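PDB 4ECN: leucine-rich repeat protein from Bacteroides thetaiotaomicron, which is of unknown function but probably acts outside the cell, where its leucine-rich repeats may bind other proteins. Local coordinates for residues A[88-93]-A[123-128]; A[160-165]-A[209-214]; A[409-414]-A[754-759]; A[676-681]-A[690-695]. All coordinates share one frame; numbering follows the deposited sequence.

Interaction 1. Residues A[88-93]-A[123-128]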
loop_
_atom_site.group_PDB
_atom_site.type_symbol
_atom_site.label_atom_id
_atom_site.label_comp_id
_atom_site.label_asym_id
_atom_site.label_seq_id
_atom_site.Cartn_x
_atom_site.Cartn_y
_atom_site.Cartn_z
ATOM N N VAL A 88 -39.816 18.928 15.129
ATOM C CA VAL A 88 -39.111 19.845 14.224
ATOM C C VAL A 88 -38.522 20.990 15.070
ATOM O O VAL A 88 -37.363 21.384 14.886
ATOM C CB VAL A 88 -40.008 20.371 13.072
ATOM C CG1 VAL A 88 -39.165 21.076 12.009
ATOM C CG2 VAL A 88 -40.796 19.240 12.434
ATOM N N GLY A 89 -39.336 21.469 16.009
ATOM C CA GLY A 89 -38.998 22.534 16.940
ATOM C C GLY A 89 -40.174 22.855 17.828
ATOM O O GLY A 89 -41.232 22.229 17.710
ATOM N N TYR A 90 -39.995 23.828 18.725
ATOM C CA TYR A 90 -41.042 24.221 19.656
ATOM C C TYR A 90 -40.937 25.697 20.030
ATOM O O TYR A 90 -39.858 26.288 19.967
ATOM C CB TYR A 90 -40.999 23.354 20.936
ATOM C CG TYR A 90 -39.726 23.466 21.754
ATOM C CD1 TYR A 90 -39.587 24.442 22.742
ATOM C CD2 TYR A 90 -38.689 22.549 21.595
ATOM C CE1 TYR A 90 -38.423 24.537 23.505
ATOM C CE2 TYR A 90 -37.518 22.642 22.345
ATOM C CZ TYR A 90 -37.394 23.630 23.306
ATOM O OH TYR A 90 -36.246 23.704 24.053
ATOM N N TYR A 91 -42.070 26.276 20.450
ATOM C CA TYR A 91 -42.145 27.664 20.893
ATOM C C TYR A 91 -42.674 27.696 22.311
ATOM O O TYR A 91 -43.600 26.951 22.620
ATOM C CB TYR A 91 -43.032 28.550 19.965
ATOM C CG TYR A 91 -42.838 28.395 18.464
ATOM C CD1 TYR A 91 -43.570 27.455 17.739
ATOM C CD2 TYR A 91 -42.010 29.262 17.754
ATOM C CE1 TYR A 91 -43.421 27.326 16.354
ATOM C CE2 TYR A 91 -41.861 29.149 16.366
ATOM C CZ TYR A 91 -42.575 28.183 15.670
ATOM O OH TYR A 91 -42.438 28.032 14.307
ATOM N N LEU A 92 -42.097 28.538 23.171
ATOM C CA LEU A 92 -42.585 28.732 24.535
ATOM C C LEU A 92 -43.343 30.077 24.573
ATOM O O LEU A 92 -43.008 30.976 23.800
ATOM C CB LEU A 92 -41.446 28.652 25.568
ATOM C CG LEU A 92 -40.793 27.274 25.701
ATOM C CD1 LEU A 92 -39.492 27.352 26.415
ATOM C CD2 LEU A 92 -41.698 26.289 26.395
ATOM N N TYR A 93 -44.402 30.190 25.396
ATOM C CA TYR A 93 -45.238 31.397 25.454
ATOM C C TYR A 93 -45.506 31.855 26.898
ATOM O O TYR A 93 -45.841 31.023 27.740
ATOM C CB TYR A 93 -46.587 31.132 24.752
ATOM C CG TYR A 93 -46.489 30.767 23.283
ATOM C CD1 TYR A 93 -46.381 29.437 22.878
ATOM C CD2 TYR A 93 -46.578 31.743 22.295
ATOM C CE1 TYR A 93 -46.324 29.092 21.527
ATOM C CE2 TYR A 93 -46.526 31.412 20.941
ATOM C CZ TYR A 93 -46.394 30.086 20.560
ATOM O OH TYR A 93 -46.353 29.776 19.220
ATOM N N LEU A 123 -37.074 17.746 26.659
ATOM C CA LEU A 123 -36.706 18.815 25.755
ATOM C C LEU A 123 -35.605 19.629 26.414
ATOM O O LEU A 123 -35.840 20.210 27.474
ATOM C CB LEU A 123 -37.913 19.688 25.360
ATOM C CG LEU A 123 -38.936 19.078 24.403
ATOM C CD1 LEU A 123 -40.079 20.037 24.168
ATOM C CD2 LEU A 123 -38.301 18.684 23.073
ATOM N N THR A 124 -34.393 19.624 25.828
ATOM C CA THR A 124 -33.261 20.379 26.376
ATOM C C THR A 124 -33.170 21.742 25.671
ATOM O O THR A 124 -32.996 21.804 24.448
ATOM C CB THR A 124 -31.954 19.581 26.265
ATOM O OG1 THR A 124 -32.102 18.349 26.979
ATOM C CG2 THR A 124 -30.760 20.350 26.811
ATOM N N VAL A 125 -33.278 22.828 26.448
ATOM C CA VAL A 125 -33.211 24.189 25.913
ATOM C C VAL A 125 -31.739 24.523 25.540
ATOM O O VAL A 125 -30.883 24.680 26.422
ATOM C CB VAL A 125 -33.811 25.216 26.907
ATOM C CG1 VAL A 125 -33.601 26.649 26.433
ATOM C CG2 VAL A 125 -35.290 24.946 27.146
ATOM N N ASP A 126 -31.472 24.615 24.216
ATOM C CA ASP A 126 -30.174 24.948 23.620
ATOM C C ASP A 126 -29.791 26.383 23.964
ATOM O O ASP A 126 -30.601 27.301 23.804
ATOM C CB ASP A 126 -30.229 24.753 22.089
ATOM C CG ASP A 126 -28.913 24.854 21.337
ATOM O OD1 ASP A 126 -27.852 24.976 21.994
ATOM O OD2 ASP A 126 -28.936 24.751 20.093
ATOM N N ALA A 127 -28.545 26.567 24.435
ATOM C CA ALA A 127 -27.972 27.863 24.833
ATOM C C ALA A 127 -27.863 28.842 23.643
ATOM O O ALA A 127 -27.907 30.062 23.837
ATOM C CB ALA A 127 -26.592 27.640 25.443
ATOM N N VAL A 128 -27.706 28.276 22.419
ATOM C CA VAL A 128 -27.551 28.997 21.165
ATOM C C VAL A 128 -28.896 29.609 20.775
ATOM O O VAL A 128 -29.853 28.870 20.539
ATOM C CB VAL A 128 -26.983 28.108 20.024
ATOM C CG1 VAL A 128 -26.585 28.959 18.819
ATOM C CG2 VAL A 128 -25.796 27.255 20.495
#
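The phenol oxygen of Tyr90 comes to rest against Val125, with OH 3.5 Å from its CG2. The carbonyl of Thr124 is the nearest oxygen of the facing segment, but at 3.8 Å from Tyr90 OH to Thr124 O it stays beyond bonding range, and the contact rests on apolar packing. Farther back along the same ring, Leu123 lays CD1 over one face, 4.2 Å from the ring centroid and displaced toward the rim on the side of CD2 and CE2, a CH-pi contact. The first torsion of Tyr90 (chi1 62°) sets CG between the backbone N and the carbonyl carbon, which swings the ring across to 123-128. Leucine suits the place over the face because its branched end covers a flat ring, while the compact Val125 meets the hydroxyl end, its side chain crossing that of Tyr90 at about a right angle. Ile44, Phe15 and Leu101 continue this greasy environment around the three residues. With an alanine in place of Tyr90, Leu123 would probably lose the ring beneath its methyl, and a gap would be likely to open in front of Val125. Strands 83-93 and 118-124 are not paired with each other; they face one another across the interior, an arrangement consistent with the beta-sandwich domains of the transthyretin clan, to which DUF4458 belongs.

Interaction 2. Residues A[160-165]-A[209-214]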
loop_
_atom_site.group_PDB
_atom_site.type_symbol
_atom_site.label_atom_id
_atom_site.label_comp_id
_atom_site.label_asym_id
_atom_site.label_seq_id
_atom_site.Cartn_x
_atom_site.Cartn_y
_atom_site.Cartn_z
ATOM N N VAL A 160 -32.656 22.744 0.701
ATOM C CA VAL A 160 -31.786 23.904 0.567
ATOM C C VAL A 160 -30.665 23.807 1.612
ATOM O O VAL A 160 -30.854 23.315 2.728
ATOM C CB VAL A 160 -32.470 25.306 0.581
ATOM C CG1 VAL A 160 -33.703 25.335 -0.323
ATOM C CG2 VAL A 160 -32.809 25.798 1.980
ATOM N N THR A 161 -29.475 24.232 1.176
ATOM C CA THR A 161 -28.268 24.385 1.966
ATOM C C THR A 161 -28.079 25.851 2.223
ATOM O O THR A 161 -27.981 26.636 1.267
ATOM C CB THR A 161 -27.023 23.781 1.274
ATOM O OG1 THR A 161 -27.333 22.542 0.648
ATOM C CG2 THR A 161 -25.820 23.656 2.218
ATOM N N VAL A 162 -28.028 26.229 3.500
ATOM C CA VAL A 162 -27.763 27.610 3.892
ATOM C C VAL A 162 -26.396 27.652 4.496
ATOM O O VAL A 162 -26.023 26.702 5.179
ATOM C CB VAL A 162 -28.824 28.210 4.844
ATOM C CG1 VAL A 162 -30.172 28.364 4.142
ATOM C CG2 VAL A 162 -28.945 27.408 6.140
HETATM N N MSE A 163 -25.644 28.727 4.265
HETATM C CA MSE A 163 -24.319 28.863 4.871
HETATM C C MSE A 163 -24.280 30.126 5.679
HETATM O O MSE A 163 -24.685 31.172 5.183
HETATM C CB MSE A 163 -23.210 28.858 3.814
HETATM C CG MSE A 163 -21.811 28.678 4.388
HETATM SE SE MSE A 163 -20.398 29.031 3.075
HETATM C CE MSE A 163 -20.557 31.020 2.955
ATOM N N ASN A 164 -23.817 30.031 6.929
ATOM C CA ASN A 164 -23.675 31.184 7.807
ATOM C C ASN A 164 -22.533 32.038 7.231
ATOM O O ASN A 164 -21.400 31.580 7.103
ATOM C CB ASN A 164 -23.451 30.744 9.280
ATOM C CG ASN A 164 -23.346 31.885 10.285
ATOM O OD1 ASN A 164 -22.554 32.838 10.137
ATOM N ND2 ASN A 164 -24.090 31.782 11.379
ATOM N N SER A 165 -22.864 33.254 6.831
ATOM C CA SER A 165 -21.957 34.199 6.190
ATOM C C SER A 165 -20.750 34.601 7.086
ATOM O O SER A 165 -19.750 35.084 6.531
ATOM C CB SER A 165 -22.721 35.445 5.763
ATOM O OG SER A 165 -23.563 35.114 4.670
ATOM N N VAL A 209 -38.396 26.780 9.529
ATOM C CA VAL A 209 -37.293 25.958 10.013
ATOM C C VAL A 209 -36.609 26.736 11.121
ATOM O O VAL A 209 -36.819 27.930 11.210
ATOM C CB VAL A 209 -36.320 25.518 8.889
ATOM C CG1 VAL A 209 -37.065 24.776 7.790
ATOM C CG2 VAL A 209 -35.529 26.690 8.310
ATOM N N TRP A 210 -35.848 26.063 11.993
ATOM C CA TRP A 210 -35.139 26.707 13.102
ATOM C C TRP A 210 -33.668 26.823 12.787
ATOM O O TRP A 210 -32.966 25.806 12.763
ATOM C CB TRP A 210 -35.325 25.947 14.437
ATOM C CG TRP A 210 -36.639 26.178 15.117
ATOM C CD1 TRP A 210 -36.886 27.017 16.163
ATOM C CD2 TRP A 210 -37.886 25.553 14.797
ATOM N NE1 TRP A 210 -38.223 26.982 16.490
ATOM C CE2 TRP A 210 -38.860 26.091 15.668
ATOM C CE3 TRP A 210 -38.283 24.601 13.838
ATOM C CZ2 TRP A 210 -40.203 25.701 15.619
ATOM C CZ3 TRP A 210 -39.619 24.227 13.780
ATOM C CH2 TRP A 210 -40.563 24.770 14.665
ATOM N N LEU A 211 -33.196 28.064 12.559
ATOM C CA LEU A 211 -31.784 28.365 12.302
ATOM C C LEU A 211 -31.173 29.188 13.427
ATOM O O LEU A 211 -31.849 30.073 13.943
ATOM C CB LEU A 211 -31.603 29.135 10.980
ATOM C CG LEU A 211 -31.871 28.430 9.666
ATOM C CD1 LEU A 211 -31.709 29.398 8.533
ATOM C CD2 LEU A 211 -30.933 27.249 9.450
ATOM N N PRO A 212 -29.888 29.007 13.795
ATOM C CA PRO A 212 -29.304 29.926 14.803
ATOM C C PRO A 212 -29.295 31.374 14.272
ATOM O O PRO A 212 -29.192 31.581 13.056
ATOM C CB PRO A 212 -27.877 29.386 15.014
ATOM C CG PRO A 212 -27.841 28.038 14.367
ATOM C CD PRO A 212 -28.898 28.020 13.307
ATOM N N ALA A 213 -29.446 32.375 15.156
ATOM C CA ALA A 213 -29.416 33.772 14.724
ATOM C C ALA A 213 -28.080 34.085 14.057
ATOM O O ALA A 213 -27.018 33.680 14.539
ATOM C CB ALA A 213 -29.661 34.702 15.897
ATOM N N GLY A 214 -28.157 34.754 12.919
ATOM C CA GLY A 214 -26.997 35.134 12.129
ATOM C C GLY A 214 -27.410 35.487 10.723
ATOM O O GLY A 214 -28.607 35.541 10.417
#
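Val162 and Leu211 meet tip to tip, CG2 of the valine lying 3.9 Å from CD2 of the leucine and 4.2 Å from its CD1. In Val162 (chi1 -67°) this methyl sits between the backbone N and the carbonyl carbon, directed at the facing segment, whereas CG1 is turned back beside the N. Leu211 has CG anti to its own carbonyl carbon and continues extended (chi2 177°), a common leucine shape that carries the fork at its end straight to the valine. A beta-branched residue suits the strand on one side, and the longer leucine spans the distance from the other. The backbones stay 9.4 Å apart between Val162 CA and Leu211 CA, because strands 157-164 and 202-212 are not partners but lie across the interior of the second DUF4458 domain, probably a transthyretin-like beta-sandwich; Phe135 and Tyr216 also pack on Val162. The chains come closer where Gly214 begins strand 214-227, the antiparallel partner of 157-164. There Asn164 holds its amide away from its backbone N (chi1 -178°), and OD1 accepts from the backbone N atoms of Phe166 and Asn167 in the following turn. Its other branch faces the second segment, ND2 approaching Gly214 CA at 4.5 Å. Glycine suits this spot, as a side chain here would probably crowd the amide of Asn164.

Interaction 3. Residues A[409-414]-A[754-759]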
loop_
_atom_site.group_PDB
_atom_site.type_symbol
_atom_site.label_atom_id
_atom_site.label_comp_id
_atom_site.label_asym_id
_atom_site.label_seq_id
_atom_site.Cartn_x
_atom_site.Cartn_y
_atom_site.Cartn_z
ATOM N N ASN A 409 31.716 -1.269 3.045
ATOM C CA ASN A 409 31.086 -0.044 3.517
ATOM C C ASN A 409 32.099 1.032 3.831
ATOM O O ASN A 409 31.817 2.195 3.521
ATOM C CB ASN A 409 30.229 -0.299 4.733
ATOM C CG ASN A 409 28.930 -0.998 4.405
ATOM O OD1 ASN A 409 28.364 -0.866 3.306
ATOM N ND2 ASN A 409 28.414 -1.729 5.379
ATOM N N ARG A 410 33.286 0.670 4.378
ATOM C CA ARG A 410 34.315 1.675 4.657
ATOM C C ARG A 410 35.300 1.793 3.465
ATOM O O ARG A 410 36.376 2.364 3.639
ATOM C CB ARG A 410 35.062 1.408 5.977
ATOM C CG ARG A 410 35.880 0.148 6.023
ATOM C CD ARG A 410 36.544 -0.016 7.363
ATOM N NE ARG A 410 37.199 -1.317 7.412
ATOM C CZ ARG A 410 36.702 -2.392 8.016
ATOM N NH1 ARG A 410 35.571 -2.311 8.708
ATOM N NH2 ARG A 410 37.367 -3.541 7.987
ATOM N N ASN A 411 34.927 1.306 2.265
ATOM C CA ASN A 411 35.745 1.450 1.065
ATOM C C ASN A 411 35.051 2.454 0.135
ATOM O O ASN A 411 33.981 2.147 -0.388
ATOM C CB ASN A 411 36.007 0.098 0.371
ATOM C CG ASN A 411 36.946 0.163 -0.832
ATOM O OD1 ASN A 411 37.190 1.223 -1.425
ATOM N ND2 ASN A 411 37.496 -0.978 -1.231
ATOM N N PRO A 412 35.627 3.658 -0.087
ATOM C CA PRO A 412 34.954 4.655 -0.949
ATOM C C PRO A 412 35.034 4.311 -2.446
ATOM O O PRO A 412 34.322 4.937 -3.241
ATOM C CB PRO A 412 35.709 5.952 -0.649
ATOM C CG PRO A 412 36.560 5.655 0.587
ATOM C CD PRO A 412 36.877 4.209 0.472
ATOM N N GLU A 413 35.856 3.303 -2.828
ATOM C CA GLU A 413 35.967 2.827 -4.217
ATOM C C GLU A 413 34.788 1.895 -4.605
ATOM O O GLU A 413 34.693 1.501 -5.770
ATOM C CB GLU A 413 37.293 2.074 -4.456
ATOM C CG GLU A 413 38.577 2.870 -4.283
ATOM C CD GLU A 413 39.828 2.049 -4.560
ATOM O OE1 GLU A 413 40.106 1.089 -3.802
ATOM O OE2 GLU A 413 40.532 2.373 -5.545
HETATM N N MSE A 414 33.928 1.506 -3.628
HETATM C CA MSE A 414 32.774 0.620 -3.829
HETATM C C MSE A 414 31.517 1.255 -3.228
HETATM O O MSE A 414 31.615 1.956 -2.218
HETATM C CB MSE A 414 33.037 -0.766 -3.215
HETATM C CG MSE A 414 34.167 -1.555 -3.903
HETATM SE SE MSE A 414 34.902 -3.057 -2.806
HETATM C CE MSE A 414 36.452 -3.637 -3.930
ATOM N N TYR A 754 43.919 -7.609 -7.334
ATOM C CA TYR A 754 43.074 -6.587 -6.738
ATOM C C TYR A 754 42.205 -7.145 -5.627
ATOM O O TYR A 754 41.259 -6.465 -5.210
ATOM C CB TYR A 754 42.191 -5.953 -7.822
ATOM C CG TYR A 754 42.979 -5.291 -8.931
ATOM C CD1 TYR A 754 43.435 -3.979 -8.807
ATOM C CD2 TYR A 754 43.266 -5.972 -10.111
ATOM C CE1 TYR A 754 44.178 -3.373 -9.821
ATOM C CE2 TYR A 754 44.006 -5.375 -11.132
ATOM C CZ TYR A 754 44.458 -4.076 -10.985
ATOM O OH TYR A 754 45.195 -3.515 -11.999
ATOM N N LEU A 755 42.537 -8.358 -5.109
ATOM C CA LEU A 755 41.806 -9.021 -4.026
ATOM C C LEU A 755 41.743 -8.091 -2.829
ATOM O O LEU A 755 42.782 -7.680 -2.346
ATOM C CB LEU A 755 42.466 -10.370 -3.661
ATOM C CG LEU A 755 41.840 -11.185 -2.476
ATOM C CD1 LEU A 755 40.338 -11.541 -2.706
ATOM C CD2 LEU A 755 42.666 -12.422 -2.169
ATOM N N SER A 756 40.536 -7.662 -2.435
ATOM C CA SER A 756 40.351 -6.739 -1.314
ATOM C C SER A 756 39.803 -7.441 -0.069
ATOM O O SER A 756 40.323 -7.220 1.025
ATOM C CB SER A 756 39.408 -5.590 -1.685
ATOM O OG SER A 756 40.056 -4.507 -2.328
ATOM N N ASN A 757 38.731 -8.235 -0.214
ATOM C CA ASN A 757 38.068 -8.820 0.943
ATOM C C ASN A 757 37.959 -10.331 0.837
ATOM O O ASN A 757 37.445 -10.852 -0.162
ATOM C CB ASN A 757 36.665 -8.211 1.073
ATOM C CG ASN A 757 36.585 -6.785 0.606
ATOM O OD1 ASN A 757 37.242 -5.891 1.152
ATOM N ND2 ASN A 757 35.892 -6.579 -0.512
HETATM N N MSE A 758 38.422 -11.045 1.877
HETATM C CA MSE A 758 38.340 -12.507 1.882
HETATM C C MSE A 758 38.043 -13.028 3.273
HETATM O O MSE A 758 38.673 -12.609 4.244
HETATM C CB MSE A 758 39.612 -13.170 1.335
HETATM C CG MSE A 758 39.429 -14.669 1.157
HETATM SE SE MSE A 758 40.699 -15.458 -0.022
HETATM C CE MSE A 758 40.230 -17.286 0.232
ATOM N N ASP A 759 37.092 -13.965 3.356
ATOM C CA ASP A 759 36.712 -14.577 4.623
ATOM C C ASP A 759 36.701 -16.105 4.488
ATOM O O ASP A 759 35.921 -16.661 3.706
ATOM C CB ASP A 759 35.349 -14.053 5.110
ATOM C CG ASP A 759 35.105 -14.184 6.605
ATOM O OD1 ASP A 759 35.776 -15.023 7.252
ATOM O OD2 ASP A 759 34.219 -13.477 7.124
#
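Met414 turns CG anti to its carbonyl carbon (chi1 -66°) and runs extended from there, so that the unbranched chain carries its terminal methyl to Ser756. Its CE lies 4.0 Å from Ser756 OG and 4.2 Å from Ser756 CB, while the selenium, which replaces sulfur in this selenomethionine, comes up beside the side chain of Asn757. Asn411 also faces Ser756, though less closely: with CG anti to the backbone N (chi1 -176°) its amide folds over the following turn. There Asn411 OD1 accepts from Glu413 N at 2.8 Å, the N-H...O angle being 148° and the donor tilted away from the carbonyl plane. This Asx turn is superposed on a type I beta turn from Asn411 to Met414, closed by a weak bond from Met414 N to Asn411 O at 3.3 Å. Pro412 suits its place as second residue of the turn, because its ring holds phi near the value needed. The other segment leads into strand 757-759 of the parallel leucine-rich-repeat sheet, and Asn757 and Asp759 project from the sheet onto helix 402-409, part of the chain that packs over this face. Arg410 extends the attachment with a hydrogen bond from NH2 to Gln810 OE1. The methionine end offers only a methyl to Ser756, so this contact is van der Waals packing; the serine OG makes its hydrogen bonds with Lys779 NZ and Gln777 O, just as Asn411 OD1 is occupied within its own turn.

Interaction 4. Residues A[676-681]-A[690-695]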
loop_
_atom_site.group_PDB
_atom_site.type_symbol
_atom_site.label_atom_id
_atom_site.label_comp_id
_atom_site.label_asym_id
_atom_site.label_seq_id
_atom_site.Cartn_x
_atom_site.Cartn_y
_atom_site.Cartn_z
ATOM N N SER A 676 28.194 -9.214 -12.025
ATOM C CA SER A 676 29.226 -8.759 -11.096
ATOM C C SER A 676 29.238 -9.595 -9.824
ATOM O O SER A 676 30.313 -9.886 -9.330
ATOM C CB SER A 676 29.015 -7.292 -10.747
ATOM O OG SER A 676 28.945 -6.494 -11.920
ATOM N N THR A 677 28.054 -9.994 -9.305
ATOM C CA THR A 677 27.941 -10.798 -8.086
ATOM C C THR A 677 27.229 -12.129 -8.398
ATOM O O THR A 677 26.195 -12.166 -9.075
ATOM C CB THR A 677 27.226 -10.022 -6.965
ATOM O OG1 THR A 677 27.949 -8.819 -6.668
ATOM C CG2 THR A 677 27.087 -10.834 -5.692
ATOM N N VAL A 678 27.822 -13.231 -7.902
ATOM C CA VAL A 678 27.299 -14.589 -8.070
ATOM C C VAL A 678 27.165 -15.176 -6.682
ATOM O O VAL A 678 28.167 -15.258 -5.970
ATOM C CB VAL A 678 28.156 -15.462 -9.020
ATOM C CG1 VAL A 678 27.645 -16.896 -9.055
ATOM C CG2 VAL A 678 28.182 -14.868 -10.424
ATOM N N THR A 679 25.911 -15.492 -6.264
ATOM C CA THR A 679 25.661 -16.035 -4.935
ATOM C C THR A 679 25.388 -17.506 -5.060
ATOM O O THR A 679 24.417 -17.907 -5.704
ATOM C CB THR A 679 24.526 -15.314 -4.219
ATOM O OG1 THR A 679 24.650 -13.896 -4.381
ATOM C CG2 THR A 679 24.416 -15.723 -2.745
ATOM N N LEU A 680 26.261 -18.310 -4.456
ATOM C CA LEU A 680 26.171 -19.757 -4.485
ATOM C C LEU A 680 26.307 -20.327 -3.085
ATOM O O LEU A 680 26.667 -21.488 -2.927
ATOM C CB LEU A 680 27.252 -20.325 -5.416
ATOM C CG LEU A 680 27.060 -20.115 -6.924
ATOM C CD1 LEU A 680 28.361 -20.329 -7.673
ATOM C CD2 LEU A 680 25.944 -20.979 -7.462
ATOM N N SER A 681 25.983 -19.522 -2.066
ATOM C CA SER A 681 26.043 -19.935 -0.661
ATOM C C SER A 681 24.879 -20.876 -0.357
ATOM O O SER A 681 23.850 -20.803 -1.042
ATOM C CB SER A 681 26.044 -18.730 0.267
ATOM O OG SER A 681 24.908 -17.924 0.034
ATOM N N THR A 690 35.330 -23.420 -11.239
ATOM C CA THR A 690 36.330 -22.998 -12.241
ATOM C C THR A 690 35.628 -22.563 -13.552
ATOM O O THR A 690 36.010 -21.572 -14.182
ATOM C CB THR A 690 37.303 -24.171 -12.493
ATOM O OG1 THR A 690 37.852 -24.594 -11.244
ATOM C CG2 THR A 690 38.417 -23.822 -13.466
ATOM N N GLU A 691 34.574 -23.310 -13.908
ATOM C CA GLU A 691 33.664 -23.141 -15.039
ATOM C C GLU A 691 33.254 -21.689 -15.240
ATOM O O GLU A 691 32.993 -21.286 -16.369
ATOM C CB GLU A 691 32.398 -23.979 -14.800
ATOM C CG GLU A 691 32.669 -25.368 -14.232
ATOM C CD GLU A 691 32.640 -25.525 -12.724
ATOM O OE1 GLU A 691 31.549 -25.360 -12.136
ATOM O OE2 GLU A 691 33.677 -25.924 -12.145
ATOM N N LEU A 692 33.141 -20.921 -14.144
ATOM C CA LEU A 692 32.757 -19.526 -14.197
ATOM C C LEU A 692 33.903 -18.651 -14.713
ATOM O O LEU A 692 33.684 -17.758 -15.511
ATOM C CB LEU A 692 32.332 -19.057 -12.810
ATOM C CG LEU A 692 31.093 -19.701 -12.192
ATOM C CD1 LEU A 692 30.883 -19.215 -10.756
ATOM C CD2 LEU A 692 29.861 -19.412 -13.002
ATOM N N PHE A 693 35.120 -18.921 -14.282
ATOM C CA PHE A 693 36.294 -18.142 -14.621
ATOM C C PHE A 693 36.812 -18.529 -16.009
ATOM O O PHE A 693 37.103 -17.646 -16.831
ATOM C CB PHE A 693 37.352 -18.348 -13.525
ATOM C CG PHE A 693 36.797 -17.889 -12.192
ATOM C CD1 PHE A 693 36.711 -16.532 -11.888
ATOM C CD2 PHE A 693 36.254 -18.802 -11.296
ATOM C CE1 PHE A 693 36.126 -16.100 -10.696
ATOM C CE2 PHE A 693 35.671 -18.371 -10.104
ATOM C CZ PHE A 693 35.631 -17.024 -9.799
ATOM N N ALA A 694 36.857 -19.844 -16.289
ATOM C CA ALA A 694 37.270 -20.398 -17.569
ATOM C C ALA A 694 36.446 -19.801 -18.701
ATOM O O ALA A 694 36.988 -19.602 -19.781
ATOM C CB ALA A 694 37.126 -21.902 -17.547
ATOM N N THR A 695 35.173 -19.434 -18.435
ATOM C CA THR A 695 34.262 -18.855 -19.436
ATOM C C THR A 695 34.304 -17.292 -19.448
ATOM O O THR A 695 33.483 -16.654 -20.127
ATOM C CB THR A 695 32.827 -19.340 -19.217
ATOM O OG1 THR A 695 32.452 -19.150 -17.861
ATOM C CG2 THR A 695 32.649 -20.769 -19.572
#
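Leu692 points from a short helix with few backbone bonds toward Val678 and Leu680. Strand 675-679, this helix and strand 701-703 form a beta-alpha-beta unit beside the parallel sheet of the leucine-rich-repeat fold. Val678 in the strand and Leu680 just beyond it both turn toward the helix, whereas Thr677 and Thr679, which alternate with them, do not. The contact across the segments is wholly apolar. Leu692 and Leu680 reach toward each other tip to tip, their CD1 atoms 4.1 Å apart. The same methyl of Leu692 also meets the valine, with CD1 at 4.3 Å from Val678 CG1, and so one branch serves two partners. Extending CG away from its carbonyl carbon (chi1 -64°) lets Leu692 bridge to the strand, where the beta-branched Val678 suits an extended backbone. Ile702 touches both Val678 and Leu692, continuing the apolar packing onto the next strand.

The polar bonds lie within each segment or run to neighbouring residues. In the helix, Ala694 N donates to Thr690 O at 2.9 Å, and Thr690 OG1 is bonded to Ser716 O. Just past the strand, the arrangement matches the asparagine ladder of leucine-rich repeats: Leu680 O accepts from ND2 of both Asn683 and Asn707.

In the fold
From the N terminus, interaction 1 closes a loop of 29 residues within the first DUF4458 domain, and interaction 2 then closes one of 43 within the second. They follow in series and touch each other: Trp210 lies against Tyr91 and over Gly89, where the lack of a side chain suits the indole, thus joining the two domains. Far away, with centres more than 70 Å from both, interaction 3 spans 339 residues and ties the segment after helix 402-409 to a late strand of the repeats. Interaction 4, a short closure within one beta-alpha-beta unit, is nested inside that loop. Both reach the same parallel sheet, their centres about 18 Å apart.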